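Local coordinates for protein poly A polymerase (Aquifex aeolicus, PDB 4WBY) that adds the terminal adenosine to tRNAs ending in CC, using ATP and magnesium, as the A-adding member of the tRNA nucleotidyltransferase family, at residues F179-R183 with S184-L188; A201-G204 with R205-E209; K248-A251 with L252-V255; L314-E317 with L318-A321. All coordinates share one frame; numbering follows the deposited sequence.

Interaction 1 of 4, residues F179-R183 with S184-L188; sequences FKLSR and STEKL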
loop_
_atom_site.group_PDB
_atom_site.type_symbol
_atom_site.label_atom_id
_atom_site.label_comp_id
_atom_site.label_asym_id
_atom_site.label_seq_id
_atom_site.Cartn_x
_atom_site.Cartn_y
_atom_site.Cartn_z
ATOM N N PHE A 179 15.050 0.826 5.620
ATOM C CA PHE A 179 15.555 0.663 6.983
ATOM C C PHE A 179 15.856 -0.818 7.226
ATOM O O PHE A 179 15.343 -1.696 6.519
ATOM C CB PHE A 179 14.544 1.133 8.042
ATOM C CG PHE A 179 14.468 2.635 8.250
ATOM C CD1 PHE A 179 14.976 3.539 7.329
ATOM C CD2 PHE A 179 13.878 3.132 9.412
ATOM C CE1 PHE A 179 14.877 4.921 7.561
ATOM C CE2 PHE A 179 13.785 4.503 9.658
ATOM C CZ PHE A 179 14.282 5.397 8.723
ATOM N N LYS A 180 16.642 -1.087 8.265
ATOM C CA LYS A 180 16.901 -2.446 8.712
ATOM C C LYS A 180 16.174 -2.720 10.020
ATOM O O LYS A 180 15.912 -1.804 10.789
ATOM C CB LYS A 180 18.400 -2.670 8.893
ATOM C CG LYS A 180 19.185 -2.643 7.585
ATOM C CD LYS A 180 20.646 -3.007 7.796
ATOM C CE LYS A 180 20.797 -4.413 8.368
ATOM N NZ LYS A 180 20.146 -5.445 7.509
ATOM N N LEU A 181 15.843 -3.979 10.278
ATOM C CA LEU A 181 15.391 -4.363 11.608
ATOM C C LEU A 181 16.522 -4.210 12.619
ATOM O O LEU A 181 17.684 -4.502 12.310
ATOM C CB LEU A 181 14.882 -5.808 11.615
ATOM C CG LEU A 181 13.792 -6.163 10.607
ATOM C CD1 LEU A 181 13.496 -7.650 10.701
ATOM C CD2 LEU A 181 12.567 -5.332 10.898
ATOM N N SER A 182 16.191 -3.780 13.834
ATOM C CA SER A 182 17.186 -3.807 14.906
ATOM C C SER A 182 17.611 -5.260 15.129
ATOM O O SER A 182 16.877 -6.185 14.788
ATOM C CB SER A 182 16.646 -3.182 16.204
ATOM O OG SER A 182 16.157 -4.147 17.120
ATOM N N ARG A 183 18.792 -5.461 15.704
ATOM C CA ARG A 183 19.287 -6.816 15.909
ATOM C C ARG A 183 18.320 -7.655 16.738
ATOM O O ARG A 183 17.990 -8.779 16.351
ATOM C CB ARG A 183 20.668 -6.778 16.565
ATOM C CG ARG A 183 21.718 -6.155 15.670
ATOM C CD ARG A 183 23.050 -5.999 16.392
ATOM N NE ARG A 183 23.904 -5.012 15.739
ATOM C CZ ARG A 183 24.064 -3.764 16.170
ATOM N NH1 ARG A 183 23.432 -3.356 17.262
ATOM N NH2 ARG A 183 24.859 -2.928 15.516
ATOM N N SER A 184 17.839 -7.119 17.858
ATOM C CA SER A 184 16.912 -7.897 18.676
ATOM C C SER A 184 15.545 -8.021 18.004
ATOM O O SER A 184 14.908 -9.066 18.091
ATOM C CB SER A 184 16.755 -7.297 20.073
ATOM O OG SER A 184 16.256 -5.979 20.015
ATOM N N THR A 185 15.094 -6.963 17.340
ATOM C CA THR A 185 13.815 -7.027 16.628
ATOM C C THR A 185 13.851 -8.119 15.554
ATOM O O THR A 185 12.876 -8.857 15.379
ATOM C CB THR A 185 13.457 -5.661 16.013
ATOM O OG1 THR A 185 13.174 -4.743 17.077
ATOM C CG2 THR A 185 12.225 -5.744 15.106
ATOM N N GLU A 186 14.973 -8.231 14.847
ATOM C CA GLU A 186 15.124 -9.298 13.860
ATOM C C GLU A 186 15.046 -10.685 14.506
ATOM O O GLU A 186 14.393 -11.587 13.974
ATOM C CB GLU A 186 16.444 -9.160 13.098
ATOM C CG GLU A 186 16.570 -10.186 11.963
ATOM C CD GLU A 186 17.883 -10.107 11.226
ATOM O OE1 GLU A 186 18.928 -9.950 11.889
ATOM O OE2 GLU A 186 17.874 -10.210 9.981
ATOM N N LYS A 187 15.716 -10.864 15.640
ATOM C CA LYS A 187 15.651 -12.144 16.346
ATOM C C LYS A 187 14.218 -12.463 16.725
ATOM O O LYS A 187 13.757 -13.601 16.584
ATOM C CB LYS A 187 16.516 -12.131 17.606
ATOM C CG LYS A 187 17.990 -12.094 17.353
ATOM C CD LYS A 187 18.752 -12.064 18.664
ATOM C CE LYS A 187 20.228 -11.811 18.404
ATOM N NZ LYS A 187 20.997 -11.664 19.667
ATOM N N LEU A 188 13.519 -11.459 17.242
ATOM C CA LEU A 188 12.143 -11.660 17.681
ATOM C C LEU A 188 11.239 -12.010 16.510
ATOM O O LEU A 188 10.353 -12.850 16.634
ATOM C CB LEU A 188 11.623 -10.410 18.391
ATOM C CG LEU A 188 12.299 -10.112 19.729
ATOM C CD1 LEU A 188 11.978 -8.690 20.181
ATOM C CD2 LEU A 188 11.866 -11.131 20.776
HETATM O O HOH W 1 19.600 -10.246 14.570
#

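Interaction 2 of 4, residues A201-G204 with R205-E209; sequences APRG and RLINE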
loop_
_atom_site.group_PDB
_atom_site.type_symbol
_atom_site.label_atom_id
_atom_site.label_comp_id
_atom_site.label_asym_id
_atom_site.label_seq_id
_atom_site.Cartn_x
_atom_site.Cartn_y
_atom_site.Cartn_z
ATOM N N ALA A 201 -2.135 -16.423 13.281
ATOM C CA ALA A 201 -2.669 -15.068 13.472
ATOM C C ALA A 201 -4.009 -14.866 12.743
ATOM O O ALA A 201 -4.291 -15.583 11.791
ATOM C CB ALA A 201 -1.651 -14.048 12.991
ATOM N N PRO A 202 -4.829 -13.888 13.190
ATOM C CA PRO A 202 -6.116 -13.604 12.533
ATOM C C PRO A 202 -5.959 -13.356 11.041
ATOM O O PRO A 202 -5.287 -12.413 10.632
ATOM C CB PRO A 202 -6.602 -12.332 13.235
ATOM C CG PRO A 202 -5.950 -12.365 14.558
ATOM C CD PRO A 202 -4.612 -13.014 14.357
ATOM N N ARG A 203 -6.589 -14.210 10.244
ATOM C CA ARG A 203 -6.416 -14.215 8.803
ATOM C C ARG A 203 -6.725 -12.874 8.140
ATOM O O ARG A 203 -5.945 -12.371 7.325
ATOM C CB ARG A 203 -7.314 -15.294 8.202
ATOM C CG ARG A 203 -7.191 -15.436 6.716
ATOM C CD ARG A 203 -6.127 -16.446 6.378
ATOM N NE ARG A 203 -5.967 -16.605 4.940
ATOM C CZ ARG A 203 -4.915 -17.186 4.380
ATOM N NH1 ARG A 203 -3.943 -17.662 5.145
ATOM N NH2 ARG A 203 -4.831 -17.287 3.063
ATOM N N GLY A 204 -7.864 -12.294 8.502
ATOM C CA GLY A 204 -8.311 -11.059 7.884
ATOM C C GLY A 204 -7.317 -9.930 8.056
ATOM O O GLY A 204 -7.103 -9.136 7.143
ATOM N N ARG A 205 -6.693 -9.864 9.225
ATOM C CA ARG A 205 -5.734 -8.801 9.495
ATOM C C ARG A 205 -4.430 -9.009 8.721
ATOM O O ARG A 205 -3.814 -8.039 8.276
ATOM C CB ARG A 205 -5.483 -8.688 10.999
ATOM C CG ARG A 205 -6.717 -8.190 11.733
ATOM C CD ARG A 205 -6.458 -7.877 13.192
ATOM N NE ARG A 205 -5.489 -6.801 13.364
ATOM C CZ ARG A 205 -4.343 -6.930 14.025
ATOM N NH1 ARG A 205 -4.033 -8.085 14.598
ATOM N NH2 ARG A 205 -3.515 -5.902 14.130
ATOM N N LEU A 206 -4.018 -10.261 8.536
ATOM C CA LEU A 206 -2.853 -10.541 7.689
ATOM C C LEU A 206 -3.118 -10.125 6.246
ATOM O O LEU A 206 -2.280 -9.496 5.604
ATOM C CB LEU A 206 -2.477 -12.023 7.729
ATOM C CG LEU A 206 -1.942 -12.568 9.048
ATOM C CD1 LEU A 206 -1.604 -14.050 8.919
ATOM C CD2 LEU A 206 -0.721 -11.767 9.496
ATOM N N ILE A 207 -4.292 -10.490 5.740
ATOM C CA ILE A 207 -4.668 -10.165 4.369
ATOM C C ILE A 207 -4.709 -8.644 4.183
ATOM O O ILE A 207 -4.205 -8.119 3.181
ATOM C CB ILE A 207 -6.034 -10.795 3.991
ATOM C CG1 ILE A 207 -5.875 -12.255 3.525
ATOM C CG2 ILE A 207 -6.705 -10.024 2.852
ATOM C CD1 ILE A 207 -5.024 -13.139 4.382
ATOM N N ASN A 208 -5.272 -7.935 5.160
ATOM C CA ASN A 208 -5.338 -6.480 5.074
ATOM C C ASN A 208 -3.951 -5.864 4.998
ATOM O O ASN A 208 -3.735 -4.881 4.295
ATOM C CB ASN A 208 -6.101 -5.888 6.264
ATOM C CG ASN A 208 -7.589 -6.134 6.184
ATOM O OD1 ASN A 208 -8.128 -6.420 5.113
ATOM N ND2 ASN A 208 -8.269 -6.008 7.320
ATOM N N GLU A 209 -2.999 -6.452 5.712
ATOM C CA GLU A 209 -1.648 -5.908 5.713
ATOM C C GLU A 209 -0.955 -6.179 4.371
ATOM O O GLU A 209 -0.221 -5.324 3.866
ATOM C CB GLU A 209 -0.850 -6.474 6.896
ATOM C CG GLU A 209 0.629 -6.136 6.901
ATOM C CD GLU A 209 0.936 -4.648 6.808
ATOM O OE1 GLU A 209 0.138 -3.802 7.270
ATOM O OE2 GLU A 209 2.003 -4.323 6.267
#

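Interaction 3 of 4, residues K248-A251 with L252-V255; sequences KLYA and LRKV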
loop_
_atom_site.group_PDB
_atom_site.type_symbol
_atom_site.label_atom_id
_atom_site.label_comp_id
_atom_site.label_asym_id
_atom_site.label_seq_id
_atom_site.Cartn_x
_atom_site.Cartn_y
_atom_site.Cartn_z
ATOM N N LYS A 248 11.316 -12.964 -12.574
ATOM C CA LYS A 248 10.152 -12.383 -13.243
ATOM C C LYS A 248 9.697 -11.089 -12.560
ATOM O O LYS A 248 9.265 -10.148 -13.231
ATOM C CB LYS A 248 8.996 -13.381 -13.283
ATOM C CG LYS A 248 9.187 -14.519 -14.268
ATOM C CD LYS A 248 7.930 -15.355 -14.370
ATOM C CE LYS A 248 6.778 -14.523 -14.885
ATOM N NZ LYS A 248 7.098 -13.954 -16.224
ATOM N N LEU A 249 9.786 -11.036 -11.233
ATOM C CA LEU A 249 9.398 -9.828 -10.498
ATOM C C LEU A 249 10.303 -8.647 -10.854
ATOM O O LEU A 249 9.828 -7.518 -11.007
ATOM C CB LEU A 249 9.422 -10.075 -8.985
ATOM C CG LEU A 249 8.431 -11.101 -8.439
ATOM C CD1 LEU A 249 8.673 -11.334 -6.953
ATOM C CD2 LEU A 249 7.007 -10.633 -8.665
ATOM N N TYR A 250 11.604 -8.901 -10.994
ATOM C CA TYR A 250 12.520 -7.838 -11.391
ATOM C C TYR A 250 12.289 -7.417 -12.842
ATOM O O TYR A 250 12.372 -6.230 -13.167
ATOM C CB TYR A 250 13.977 -8.268 -11.171
ATOM C CG TYR A 250 14.390 -8.102 -9.723
ATOM C CD1 TYR A 250 14.146 -9.101 -8.796
ATOM C CD2 TYR A 250 14.980 -6.925 -9.277
ATOM C CE1 TYR A 250 14.492 -8.948 -7.471
ATOM C CE2 TYR A 250 15.333 -6.760 -7.950
ATOM C CZ TYR A 250 15.085 -7.777 -7.054
ATOM O OH TYR A 250 15.432 -7.632 -5.732
ATOM N N ALA A 251 11.978 -8.380 -13.706
ATOM C CA ALA A 251 11.639 -8.065 -15.089
ATOM C C ALA A 251 10.369 -7.220 -15.132
ATOM O O ALA A 251 10.252 -6.273 -15.920
ATOM C CB ALA A 251 11.459 -9.340 -15.910
ATOM N N LEU A 252 9.423 -7.565 -14.264
ATOM C CA LEU A 252 8.164 -6.845 -14.205
ATOM C C LEU A 252 8.383 -5.399 -13.767
ATOM O O LEU A 252 7.764 -4.494 -14.316
ATOM C CB LEU A 252 7.182 -7.549 -13.268
ATOM C CG LEU A 252 5.833 -6.846 -13.068
ATOM C CD1 LEU A 252 5.016 -6.809 -14.351
ATOM C CD2 LEU A 252 5.024 -7.483 -11.929
ATOM N N ARG A 253 9.261 -5.174 -12.794
ATOM C CA ARG A 253 9.510 -3.806 -12.347
ATOM C C ARG A 253 9.995 -2.919 -13.501
ATOM O O ARG A 253 9.580 -1.769 -13.621
ATOM C CB ARG A 253 10.512 -3.772 -11.194
ATOM C CG ARG A 253 10.824 -2.352 -10.727
ATOM C CD ARG A 253 11.524 -2.330 -9.386
ATOM N NE ARG A 253 12.886 -2.827 -9.510
ATOM C CZ ARG A 253 13.752 -2.893 -8.507
ATOM N NH1 ARG A 253 13.394 -2.491 -7.293
ATOM N NH2 ARG A 253 14.975 -3.358 -8.721
ATOM N N LYS A 254 10.852 -3.457 -14.363
ATOM C CA LYS A 254 11.303 -2.694 -15.519
ATOM C C LYS A 254 10.131 -2.354 -16.438
ATOM O O LYS A 254 10.046 -1.242 -16.954
ATOM C CB LYS A 254 12.380 -3.455 -16.298
ATOM C CG LYS A 254 13.677 -3.643 -15.517
ATOM C CD LYS A 254 14.713 -4.386 -16.344
ATOM C CE LYS A 254 16.028 -4.533 -15.597
ATOM N NZ LYS A 254 16.673 -3.215 -15.347
ATOM N N VAL A 255 9.226 -3.308 -16.632
ATOM C CA VAL A 255 8.072 -3.097 -17.506
ATOM C C VAL A 255 7.114 -2.062 -16.913
ATOM O O VAL A 255 6.632 -1.164 -17.612
ATOM C CB VAL A 255 7.317 -4.422 -17.765
ATOM C CG1 VAL A 255 5.974 -4.166 -18.460
ATOM C CG2 VAL A 255 8.181 -5.368 -18.591
HETATM O O HOH W 2 14.065 -4.381 -11.900
#

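Interaction 4 of 4, residues L314-E317 with L318-A321; sequences LKEE and LKKA. With SO4 (sulfate ion), chain B.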
loop_
_atom_site.group_PDB
_atom_site.type_symbol
_atom_site.label_atom_id
_atom_site.label_comp_id
_atom_site.label_asym_id
_atom_site.label_seq_id
_atom_site.Cartn_x
_atom_site.Cartn_y
_atom_site.Cartn_z
ATOM N N LEU A 314 -2.337 -17.827 -26.127
ATOM C CA LEU A 314 -2.180 -16.488 -26.683
ATOM C C LEU A 314 -0.718 -16.190 -26.991
ATOM O O LEU A 314 -0.411 -15.602 -28.020
ATOM C CB LEU A 314 -2.742 -15.431 -25.733
ATOM C CG LEU A 314 -2.523 -13.988 -26.198
ATOM C CD1 LEU A 314 -3.283 -13.701 -27.488
ATOM C CD2 LEU A 314 -2.922 -13.014 -25.099
ATOM N N LYS A 315 0.178 -16.593 -26.094
ATOM C CA LYS A 315 1.608 -16.396 -26.311
ATOM C C LYS A 315 2.051 -17.073 -27.599
ATOM O O LYS A 315 2.802 -16.502 -28.382
ATOM C CB LYS A 315 2.423 -16.934 -25.132
ATOM C CG LYS A 315 2.356 -16.089 -23.874
ATOM C CD LYS A 315 3.267 -16.656 -22.798
ATOM C CE LYS A 315 2.765 -17.996 -22.279
ATOM N NZ LYS A 315 3.580 -18.489 -21.125
ATOM N N GLU A 316 1.575 -18.292 -27.823
ATOM C CA GLU A 316 1.905 -19.010 -29.042
ATOM C C GLU A 316 1.319 -18.324 -30.282
ATOM O O GLU A 316 1.999 -18.205 -31.297
ATOM C CB GLU A 316 1.421 -20.456 -28.946
ATOM C CG GLU A 316 1.828 -21.324 -30.125
ATOM C CD GLU A 316 3.334 -21.466 -30.268
ATOM O OE1 GLU A 316 4.054 -21.353 -29.251
ATOM O OE2 GLU A 316 3.800 -21.692 -31.406
ATOM N N GLU A 317 0.073 -17.859 -30.197
ATOM C CA GLU A 317 -0.563 -17.194 -31.332
ATOM C C GLU A 317 0.151 -15.897 -31.665
ATOM O O GLU A 317 0.318 -15.555 -32.831
ATOM C CB GLU A 317 -2.039 -16.910 -31.054
ATOM C CG GLU A 317 -2.949 -18.112 -31.189
ATOM C CD GLU A 317 -4.385 -17.712 -31.470
ATOM O OE1 GLU A 317 -5.234 -17.871 -30.570
ATOM O OE2 GLU A 317 -4.664 -17.237 -32.594
ATOM N N LEU A 318 0.580 -15.181 -30.630
ATOM C CA LEU A 318 1.262 -13.909 -30.825
ATOM C C LEU A 318 2.633 -14.143 -31.452
ATOM O O LEU A 318 3.072 -13.374 -32.310
ATOM C CB LEU A 318 1.395 -13.162 -29.497
ATOM C CG LEU A 318 1.438 -11.637 -29.551
ATOM C CD1 LEU A 318 0.171 -11.080 -30.182
ATOM C CD2 LEU A 318 1.622 -11.082 -28.150
ATOM N N LYS A 319 3.300 -15.215 -31.026
ATOM C CA LYS A 319 4.570 -15.614 -31.629
ATOM C C LYS A 319 4.420 -15.850 -33.128
ATOM O O LYS A 319 5.224 -15.368 -33.929
ATOM C CB LYS A 319 5.115 -16.881 -30.963
ATOM C CG LYS A 319 5.721 -16.675 -29.586
ATOM C CD LYS A 319 6.126 -18.010 -28.967
ATOM C CE LYS A 319 6.811 -17.823 -27.622
ATOM N NZ LYS A 319 5.948 -17.093 -26.653
ATOM N N LYS A 320 3.378 -16.589 -33.500
ATOM C CA LYS A 320 3.166 -16.990 -34.887
ATOM C C LYS A 320 2.625 -15.862 -35.759
ATOM O O LYS A 320 2.694 -15.940 -36.987
ATOM C CB LYS A 320 2.216 -18.190 -34.948
ATOM C CG LYS A 320 2.824 -19.487 -34.437
ATOM C CD LYS A 320 4.051 -19.877 -35.253
ATOM C CE LYS A 320 4.710 -21.138 -34.708
ATOM N NZ LYS A 320 3.819 -22.329 -34.794
ATOM N N ALA A 321 2.083 -14.823 -35.127
ATOM C CA ALA A 321 1.533 -13.682 -35.856
ATOM C C ALA A 321 2.607 -13.016 -36.709
ATOM O O ALA A 321 3.648 -12.597 -36.201
ATOM C CB ALA A 321 0.917 -12.678 -34.894
HETATM S S SO4 B . 2.668 -22.609 -22.063
HETATM O O1 SO4 B . 3.538 -23.365 -21.167
HETATM O O2 SO4 B . 3.147 -21.235 -22.162
HETATM O O3 SO4 B . 2.651 -23.209 -23.396
HETATM O O4 SO4 B . 1.302 -22.605 -21.554
#

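Interaction 1 of 4, residues F179-R183 with S184-L188
Ser182 caps the N-terminus of helix 183-194: its OG accepts a hydrogen bond from Thr185 N at 3.0 Å, with an N-H...O angle of 162°. The same residue's carbonyl starts the helical ladder, Glu186 N to Ser182 O at 2.8 Å. One residue further on, Lys187 N reaches Arg183 O at 3.2 Å. That carbonyl has a second partner, water 1, which donates both to Arg183 O and to Glu186 OE1 (2.8 Å each) and so ties the carboxylate back to the first turn. The extended Glu186 chain, CG anti to its own N (chi1 -174°), sends the other oxygen, OE2, to Tyr229 OH. Thr185 OG1 comes 3.0 Å from Ser182 OG and is held by Val154 N.

The apolar packing centres on Leu181. It lies across the start of the Glu186 side chain at about a right angle, CD1 being 3.9 Å from Glu186 CA, and its CD2 methyl comes 4.2 Å from Thr185 CG2. Strand 180-181 runs parallel to strand 151-152 in a two-stranded sheet, and the chain turns at Ser182 directly into the helix, with Phe160 of helix 159-162 against Thr185.

Interaction 2 of 4, residues A201-G204 with R205-E209
Ile207 packs back against Arg203 one turn earlier, and this is the close-fitting side of the helix start. Its CD1 methyl sits over one face of the Arg203 guanidinium, 3.6 Å from NE, and also lies 3.2 Å from Arg203 O. In the arginine, CG is anti to the backbone N (chi1 -178°), which sets it beside the methyl, and the bend at chi2 (90°) keeps CD and NE alongside it. NE pairs with Glu293 and NH1 with the carbonyl of Ile235, so the group is fixed between apolar packing and polar grips. On the neighbouring side Ala201 CB meets Leu206 CD1 at 4.1 Å, and Leu206 is buried against Val165 of helix 165-177.

The backbone opens the helix with Pro202 at the N-cap. Its carbonyl accepts Leu206 N at 3.3 Å and, weakly, Arg205 N; Ile207 N to Arg203 O (3.0 Å) and Asn208 N to Gly204 O (3.0 Å) continue the ladder.

Gly204, Arg205 and Asn208 make up the exposed, looser side. Asn208 CG rests 3.2 Å from Gly204 O, while Arg205, which binds ATP, bends at chi3 and forms a salt bridge with Asp163 of the same site. With the nucleotide absent, that carboxylate probably offsets the arginine's charge and probably holds Arg205 oriented for the nucleotide.

Interaction 3 of 4, residues K248-A251 with L252-V255
Helix 243-262 belongs to the helical part of the chain beyond strand 180-181, and residues 248-255 form two of its turns. On one flank Tyr250 and Arg253 run side by side and point the same way, their planes 88° apart. The arginine NH2 comes 3.5 Å from Tyr250 CE2 and 3.6 Å from CD2, approaching the ring obliquely. Arg253 gets there with CG anti to its N (chi1 178°) and a bend at chi3 (71°). Water 2 bridges the pair: it donates to Tyr250 O at 2.8 Å and accepts from Arg253 NE at 3.1 Å, lying in plane at the guanidinium edge. Beyond the segments, Tyr250 OH bonds to Glu224 and Arg253 NH1 makes a salt bridge to Glu221, both on helix 219-228.

The backbone ladder is regular, with Leu252 N to Lys248 O at 2.8 Å, Arg253 N to Leu249 O at 3.0 Å and Val255 N to Ala251 O at 3.2 Å; Lys254 N to Tyr250 O is weak. Leu249 is buried, touching Leu220 of helix 219-228 and Tyr274 of helix 271-278, and Leu252 touches Leu344. A flank of polar side chains tied to helix 219-228, next to buried leucines packed on neighbouring helices and a loop, is the pattern of an amphipathic helix in an all-helical domain.

Interaction 4 of 4, residues L314-E317 with L318-A321
Glu316 and Lys320, one turn apart, form a salt bridge of the i to i+4 kind: OE2 lies 3.4 Å from Lys320 NZ, a weak hydrogen bond. The glutamate is bent at chi2 (62°) and the lysine at chi2 and chi4, and these bends bring the two ends together at the solvent-exposed surface. Lys315 points elsewhere and donates a hydrogen bond from NZ to O2 of a sulfate ion at 3.0 Å; the ion probably came from the crystallisation liquor.

Lys319 takes a third course. Its chain folds back along the previous turn, where CG rests 3.2 Å from Lys315 O and CD lies 3.9 Å from Glu316 OE1, the Glu316 and Lys319 side chains crossing at about a right angle. A bend at chi4 then brings NZ to 3.8 Å from Lys315 CB, and its ionic partner is Glu347 rather than either glutamate here.

Backbone bonds carry the rest. Leu318 N donates to Leu314 O (2.8 Å), Lys319 N to Lys315 O and Lys320 N to Glu316 O. The last, Ala321 N to Glu317 O, is weak, with an N-H...O angle of 126°, as the chain leaves helical geometry at Ala321.

Apolar packing lies on the inner side: Leu314 meets Leu342, and Leu318 meets Leu330. At the C-terminal end, Lys351 NZ bonds to Leu318 O and weakly to Ala321 O. While Lys319 and Lys320 are engaged with glutamates, the positive charge of Lys351 probably offsets part of the negative potential at the helix end.

The four contacts follow one another along the chain, and none touches another. Interactions 1 and 2 start successive helices, 183-194 and 203-214, with centres 22 Å apart and nearest atoms about 12 Å apart. Both lie close to the nucleotide site: interaction 2 contributes Arg205 to it, while in interaction 1 the Leu181 side chain is about 4 Å from that of Ala170, another ATP-site residue. Interactions 3 and 4 are away from the annotated sites, further along the helical part, with centres 21 Å apart and nearest atoms about 8 Å apart. Interaction 4 is remote from interaction 1, centre to centre about 48 Å, and its sulfate does not mark the ATP site.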